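Long-range contact in transcription regulator (Lactobacillus plantarum WCFS1, PDB 3CLK), which probably regulates transcription as a dimer, its periplasmic-binding-protein-like region being of the kind that senses small effectors in LacI-type repressors: residues Q25-Y39 and F240-H252. Numbering follows the deposited sequence.
Sequences QILDGIQEEAHKNGY and FFQMGVTGVQQIH
G29 and G244 let the helices of 25-34 and 240-252 pack almost backbone to backbone, their axes 6.5 Å apart and crossing at -38°, both helices running in broadly the same N-to-C direction. Close by, I30 lays CG1 on the backbone of G244, 3.5 Å from its O. F241 swings its ring back over helix 25-34 because CG stands anti to the backbone N (chi1 -169°); one face receives G29 CA in a CH-pi contact, 3.6 Å from the ring centroid, while the carboxylate of E32 meets the ring edge. F241 CA also sends a C-H toward Q25 O. Towards the sheet, I26 CG1 abuts F240 CB, and I30 CG2 meets V248 CG2 at 3.6 Å; I26 and I30 continue onto L72, L70 and L94 of the parallel strands beneath. E33, bent at chi2 (61°), presses CG on V248 CB and brings OE2 to Q249 NE2 for a weak hydrogen bond of 3.4 Å. Water 1 donates to E33 OE2 at 2.7 Å, accepts from N37 ND2 and also bonds H252 ND1. Over the H252 ring lies N37 OD1, 3.3 Å above its plane, and Y39 OH approaches H252 CD2 at 3.2 Å. Glycine contact and aliphatic packing thus join two neighbouring helices on one side of the parallel-sheet subdomain, while at the far end direct weak bonds and a shared water together satisfy the buried E33 carboxylate.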
loop_
_atom_site.group_PDB
_atom_site.type_symbol
_atom_site.label_atom_id
_atom_site.label_comp_id
_atom_site.label_asym_id
_atom_site.label_seq_id
_atom_site.Cartn_x
_atom_site.Cartn_y
_atom_site.Cartn_z
ATOM N N GLN B 25 -3.122 7.744 -0.109
ATOM C CA GLN B 25 -3.033 9.008 0.609
ATOM C C GLN B 25 -3.658 10.128 -0.213
ATOM O O GLN B 25 -4.333 10.999 0.327
ATOM C CB GLN B 25 -1.571 9.343 0.922
ATOM C CG GLN B 25 -0.945 8.408 1.947
ATOM C CD GLN B 25 -1.793 8.287 3.203
ATOM O OE1 GLN B 25 -2.031 9.273 3.902
ATOM N NE2 GLN B 25 -2.258 7.074 3.491
ATOM N N ILE B 26 -3.433 10.106 -1.522
ATOM C CA ILE B 26 -4.016 11.123 -2.386
ATOM C C ILE B 26 -5.519 10.868 -2.481
ATOM O O ILE B 26 -6.322 11.797 -2.391
ATOM C CB ILE B 26 -3.423 11.083 -3.810
ATOM C CG1 ILE B 26 -1.902 11.226 -3.748
ATOM C CG2 ILE B 26 -4.027 12.207 -4.647
ATOM C CD1 ILE B 26 -1.227 11.183 -5.099
ATOM N N LEU B 27 -5.891 9.603 -2.649
ATOM C CA LEU B 27 -7.297 9.220 -2.764
ATOM C C LEU B 27 -8.102 9.585 -1.520
ATOM O O LEU B 27 -9.265 9.969 -1.624
ATOM C CB LEU B 27 -7.422 7.714 -3.041
ATOM C CG LEU B 27 -6.944 7.211 -4.412
ATOM C CD1 LEU B 27 -6.980 5.690 -4.445
ATOM C CD2 LEU B 27 -7.816 7.787 -5.514
ATOM N N ASP B 28 -7.495 9.467 -0.343
ATOM C CA ASP B 28 -8.204 9.822 0.881
ATOM C C ASP B 28 -8.522 11.309 0.847
ATOM O O ASP B 28 -9.619 11.724 1.219
ATOM C CB ASP B 28 -7.372 9.504 2.126
ATOM C CG ASP B 28 -7.232 8.013 2.373
ATOM O OD1 ASP B 28 -8.188 7.260 2.091
ATOM O OD2 ASP B 28 -6.166 7.594 2.868
ATOM N N GLY B 29 -7.559 12.106 0.391
ATOM C CA GLY B 29 -7.759 13.540 0.310
ATOM C C GLY B 29 -8.837 13.889 -0.700
ATOM O O GLY B 29 -9.650 14.784 -0.468
ATOM N N ILE B 30 -8.839 13.180 -1.825
ATOM C CA ILE B 30 -9.827 13.398 -2.876
ATOM C C ILE B 30 -11.199 12.993 -2.355
ATOM O O ILE B 30 -12.180 13.726 -2.502
ATOM C CB ILE B 30 -9.510 12.547 -4.132
ATOM C CG1 ILE B 30 -8.235 13.056 -4.802
ATOM C CG2 ILE B 30 -10.676 12.596 -5.112
ATOM C CD1 ILE B 30 -7.784 12.202 -5.968
ATOM N N GLN B 31 -11.256 11.819 -1.738
ATOM C CA GLN B 31 -12.500 11.301 -1.197
ATOM C C GLN B 31 -13.123 12.280 -0.211
ATOM O O GLN B 31 -14.337 12.483 -0.215
ATOM C CB GLN B 31 -12.253 9.943 -0.526
ATOM C CG GLN B 31 -13.495 9.295 0.070
ATOM C CD GLN B 31 -13.812 9.807 1.464
ATOM O OE1 GLN B 31 -14.867 9.502 2.029
ATOM N NE2 GLN B 31 -12.893 10.582 2.034
ATOM N N GLU B 32 -12.297 12.901 0.624
ATOM C CA GLU B 32 -12.811 13.841 1.609
ATOM C C GLU B 32 -13.306 15.148 1.004
ATOM O O GLU B 32 -14.385 15.626 1.351
ATOM C CB GLU B 32 -11.754 14.141 2.673
ATOM C CG GLU B 32 -12.247 15.093 3.748
ATOM C CD GLU B 32 -11.405 15.044 5.003
ATOM O OE1 GLU B 32 -11.279 13.944 5.587
ATOM O OE2 GLU B 32 -10.877 16.103 5.404
ATOM N N GLU B 33 -12.519 15.727 0.106
ATOM C CA GLU B 33 -12.897 16.983 -0.529
ATOM C C GLU B 33 -14.107 16.761 -1.431
ATOM O O GLU B 33 -14.938 17.652 -1.603
ATOM C CB GLU B 33 -11.725 17.535 -1.343
ATOM C CG GLU B 33 -11.901 18.965 -1.840
ATOM C CD GLU B 33 -12.060 19.972 -0.711
ATOM O OE1 GLU B 33 -11.600 19.694 0.418
ATOM O OE2 GLU B 33 -12.636 21.052 -0.955
ATOM N N ALA B 34 -14.203 15.566 -2.000
ATOM C CA ALA B 34 -15.318 15.231 -2.873
ATOM C C ALA B 34 -16.605 15.131 -2.062
ATOM O O ALA B 34 -17.613 15.746 -2.405
ATOM C CB ALA B 34 -15.048 13.918 -3.586
ATOM N N HIS B 35 -16.561 14.364 -0.977
ATOM C CA HIS B 35 -17.734 14.184 -0.132
ATOM C C HIS B 35 -18.055 15.444 0.661
ATOM O O HIS B 35 -19.003 15.471 1.442
ATOM C CB HIS B 35 -17.527 12.998 0.816
ATOM C CG HIS B 35 -18.801 12.314 1.209
ATOM N ND1 HIS B 35 -19.745 12.902 2.024
ATOM C CD2 HIS B 35 -19.303 11.103 0.866
ATOM C CE1 HIS B 35 -20.773 12.085 2.166
ATOM N NE2 HIS B 35 -20.531 10.987 1.473
ATOM N N LYS B 36 -17.256 16.488 0.461
ATOM C CA LYS B 36 -17.476 17.761 1.137
ATOM C C LYS B 36 -18.195 18.669 0.145
ATOM O O LYS B 36 -18.792 19.682 0.517
ATOM C CB LYS B 36 -16.146 18.388 1.552
ATOM C CG LYS B 36 -16.289 19.674 2.351
ATOM C CD LYS B 36 -14.939 20.203 2.807
ATOM C CE LYS B 36 -14.219 19.197 3.698
ATOM N NZ LYS B 36 -12.892 19.704 4.148
ATOM N N ASN B 37 -18.115 18.287 -1.126
ATOM C CA ASN B 37 -18.761 19.008 -2.216
ATOM C C ASN B 37 -19.949 18.161 -2.663
ATOM O O ASN B 37 -20.681 18.530 -3.579
ATOM C CB ASN B 37 -17.795 19.185 -3.395
ATOM C CG ASN B 37 -16.720 20.219 -3.127
ATOM O OD1 ASN B 37 -16.998 21.415 -3.046
ATOM N ND2 ASN B 37 -15.479 19.763 -2.987
ATOM N N GLY B 38 -20.121 17.016 -2.010
ATOM C CA GLY B 38 -21.213 16.122 -2.347
ATOM C C GLY B 38 -20.950 15.319 -3.611
ATOM O O GLY B 38 -21.848 14.652 -4.127
ATOM N N TYR B 39 -19.718 15.381 -4.107
ATOM C CA TYR B 39 -19.333 14.657 -5.317
ATOM C C TYR B 39 -19.120 13.169 -5.051
ATOM O O TYR B 39 -18.861 12.763 -3.919
ATOM C CB TYR B 39 -18.037 15.230 -5.888
ATOM C CG TYR B 39 -18.100 16.678 -6.316
ATOM C CD1 TYR B 39 -16.933 17.376 -6.617
ATOM C CD2 TYR B 39 -19.317 17.348 -6.434
ATOM C CE1 TYR B 39 -16.969 18.701 -7.025
ATOM C CE2 TYR B 39 -19.366 18.677 -6.843
ATOM C CZ TYR B 39 -18.186 19.347 -7.136
ATOM O OH TYR B 39 -18.214 20.664 -7.534
ATOM N N PHE B 240 0.642 14.305 0.196
ATOM C CA PHE B 240 -0.237 13.666 -0.781
ATOM C C PHE B 240 -1.705 13.995 -0.522
ATOM O O PHE B 240 -2.473 14.248 -1.453
ATOM C CB PHE B 240 -0.059 12.143 -0.742
ATOM C CG PHE B 240 1.341 11.679 -1.063
ATOM C CD1 PHE B 240 1.901 11.919 -2.314
ATOM C CD2 PHE B 240 2.090 10.979 -0.117
ATOM C CE1 PHE B 240 3.197 11.464 -2.625
ATOM C CE2 PHE B 240 3.381 10.522 -0.418
ATOM C CZ PHE B 240 3.932 10.763 -1.668
ATOM N N PHE B 241 -2.093 13.978 0.747
ATOM C CA PHE B 241 -3.471 14.261 1.117
ATOM C C PHE B 241 -3.891 15.604 0.526
ATOM O O PHE B 241 -4.918 15.706 -0.149
ATOM C CB PHE B 241 -3.614 14.311 2.637
ATOM C CG PHE B 241 -5.042 14.332 3.110
ATOM C CD1 PHE B 241 -5.740 13.144 3.300
ATOM C CD2 PHE B 241 -5.691 15.539 3.357
ATOM C CE1 PHE B 241 -7.068 13.156 3.736
ATOM C CE2 PHE B 241 -7.018 15.563 3.792
ATOM C CZ PHE B 241 -7.706 14.365 3.982
ATOM N N GLN B 242 -3.084 16.628 0.781
ATOM C CA GLN B 242 -3.370 17.960 0.288
ATOM C C GLN B 242 -3.439 17.998 -1.236
ATOM O O GLN B 242 -4.231 18.748 -1.802
ATOM C CB GLN B 242 -2.315 18.946 0.785
ATOM C CG GLN B 242 -2.622 20.397 0.427
ATOM C CD GLN B 242 -4.013 20.821 0.880
ATOM O OE1 GLN B 242 -4.393 20.615 2.037
ATOM N NE2 GLN B 242 -4.776 21.420 -0.029
HETATM N N MSE B 243 -2.611 17.200 -1.900
HETATM C CA MSE B 243 -2.642 17.162 -3.353
HETATM C C MSE B 243 -4.041 16.759 -3.780
HETATM O O MSE B 243 -4.610 17.336 -4.707
HETATM C CB MSE B 243 -1.645 16.141 -3.891
HETATM C CG MSE B 243 -0.208 16.508 -3.644
HETATM SE SE MSE B 243 0.965 15.261 -4.519
HETATM C CE MSE B 243 2.584 15.629 -3.512
ATOM N N GLY B 244 -4.581 15.766 -3.087
ATOM C CA GLY B 244 -5.909 15.270 -3.388
ATOM C C GLY B 244 -6.994 16.279 -3.087
ATOM O O GLY B 244 -7.976 16.392 -3.830
ATOM N N VAL B 245 -6.830 17.004 -1.984
ATOM C CA VAL B 245 -7.798 18.026 -1.601
ATOM C C VAL B 245 -7.831 19.123 -2.667
ATOM O O VAL B 245 -8.883 19.441 -3.214
ATOM C CB VAL B 245 -7.432 18.664 -0.243
ATOM C CG1 VAL B 245 -8.340 19.863 0.042
ATOM C CG2 VAL B 245 -7.567 17.627 0.854
ATOM N N THR B 246 -6.661 19.680 -2.959
ATOM C CA THR B 246 -6.514 20.747 -3.942
ATOM C C THR B 246 -7.006 20.317 -5.323
ATOM O O THR B 246 -7.662 21.092 -6.035
ATOM C CB THR B 246 -5.039 21.187 -4.041
ATOM O OG1 THR B 246 -4.559 21.528 -2.732
ATOM C CG2 THR B 246 -4.894 22.399 -4.949
ATOM N N GLY B 247 -6.694 19.081 -5.697
ATOM C CA GLY B 247 -7.123 18.576 -6.985
ATOM C C GLY B 247 -8.621 18.723 -7.170
ATOM O O GLY B 247 -9.077 19.240 -8.180
ATOM N N VAL B 248 -9.392 18.273 -6.188
ATOM C CA VAL B 248 -10.837 18.383 -6.274
ATOM C C VAL B 248 -11.288 19.847 -6.299
ATOM O O VAL B 248 -12.299 20.174 -6.909
ATOM C CB VAL B 248 -11.524 17.661 -5.097
ATOM C CG1 VAL B 248 -13.027 17.903 -5.136
ATOM C CG2 VAL B 248 -11.235 16.172 -5.173
ATOM N N GLN B 249 -10.536 20.725 -5.643
ATOM C CA GLN B 249 -10.893 22.141 -5.620
ATOM C C GLN B 249 -10.688 22.791 -6.987
ATOM O O GLN B 249 -11.338 23.785 -7.309
ATOM C CB GLN B 249 -10.087 22.887 -4.547
ATOM C CG GLN B 249 -10.378 22.408 -3.126
ATOM C CD GLN B 249 -9.668 23.226 -2.064
ATOM O OE1 GLN B 249 -8.467 23.466 -2.149
ATOM N NE2 GLN B 249 -10.413 23.653 -1.050
ATOM N N GLN B 250 -9.787 22.236 -7.795
ATOM C CA GLN B 250 -9.557 22.778 -9.129
ATOM C C GLN B 250 -10.732 22.393 -10.027
ATOM O O GLN B 250 -11.151 23.178 -10.885
ATOM C CB GLN B 250 -8.245 22.250 -9.722
ATOM C CG GLN B 250 -6.991 22.857 -9.108
ATOM C CD GLN B 250 -6.884 24.359 -9.341
ATOM O OE1 GLN B 250 -6.737 24.823 -10.477
ATOM N NE2 GLN B 250 -6.960 25.127 -8.262
ATOM N N ILE B 251 -11.264 21.188 -9.822
ATOM C CA ILE B 251 -12.406 20.718 -10.605
ATOM C C ILE B 251 -13.628 21.533 -10.209
ATOM O O ILE B 251 -14.337 22.067 -11.062
ATOM C CB ILE B 251 -12.716 19.227 -10.336
ATOM C CG1 ILE B 251 -11.555 18.351 -10.811
ATOM C CG2 ILE B 251 -14.001 18.833 -11.042
ATOM C CD1 ILE B 251 -11.776 16.854 -10.574
ATOM N N HIS B 252 -13.866 21.618 -8.903
ATOM C CA HIS B 252 -14.994 22.373 -8.373
ATOM C C HIS B 252 -14.943 23.810 -8.891
ATOM O O HIS B 252 -15.959 24.380 -9.279
ATOM C CB HIS B 252 -14.942 22.387 -6.844
ATOM C CG HIS B 252 -15.989 23.251 -6.210
ATOM N ND1 HIS B 252 -15.796 23.887 -5.003
ATOM C CD2 HIS B 252 -17.243 23.572 -6.606
ATOM C CE1 HIS B 252 -16.885 24.561 -4.681
ATOM N NE2 HIS B 252 -17.779 24.387 -5.638
HETATM O O HOH W 1 -13.645 22.217 -3.198
#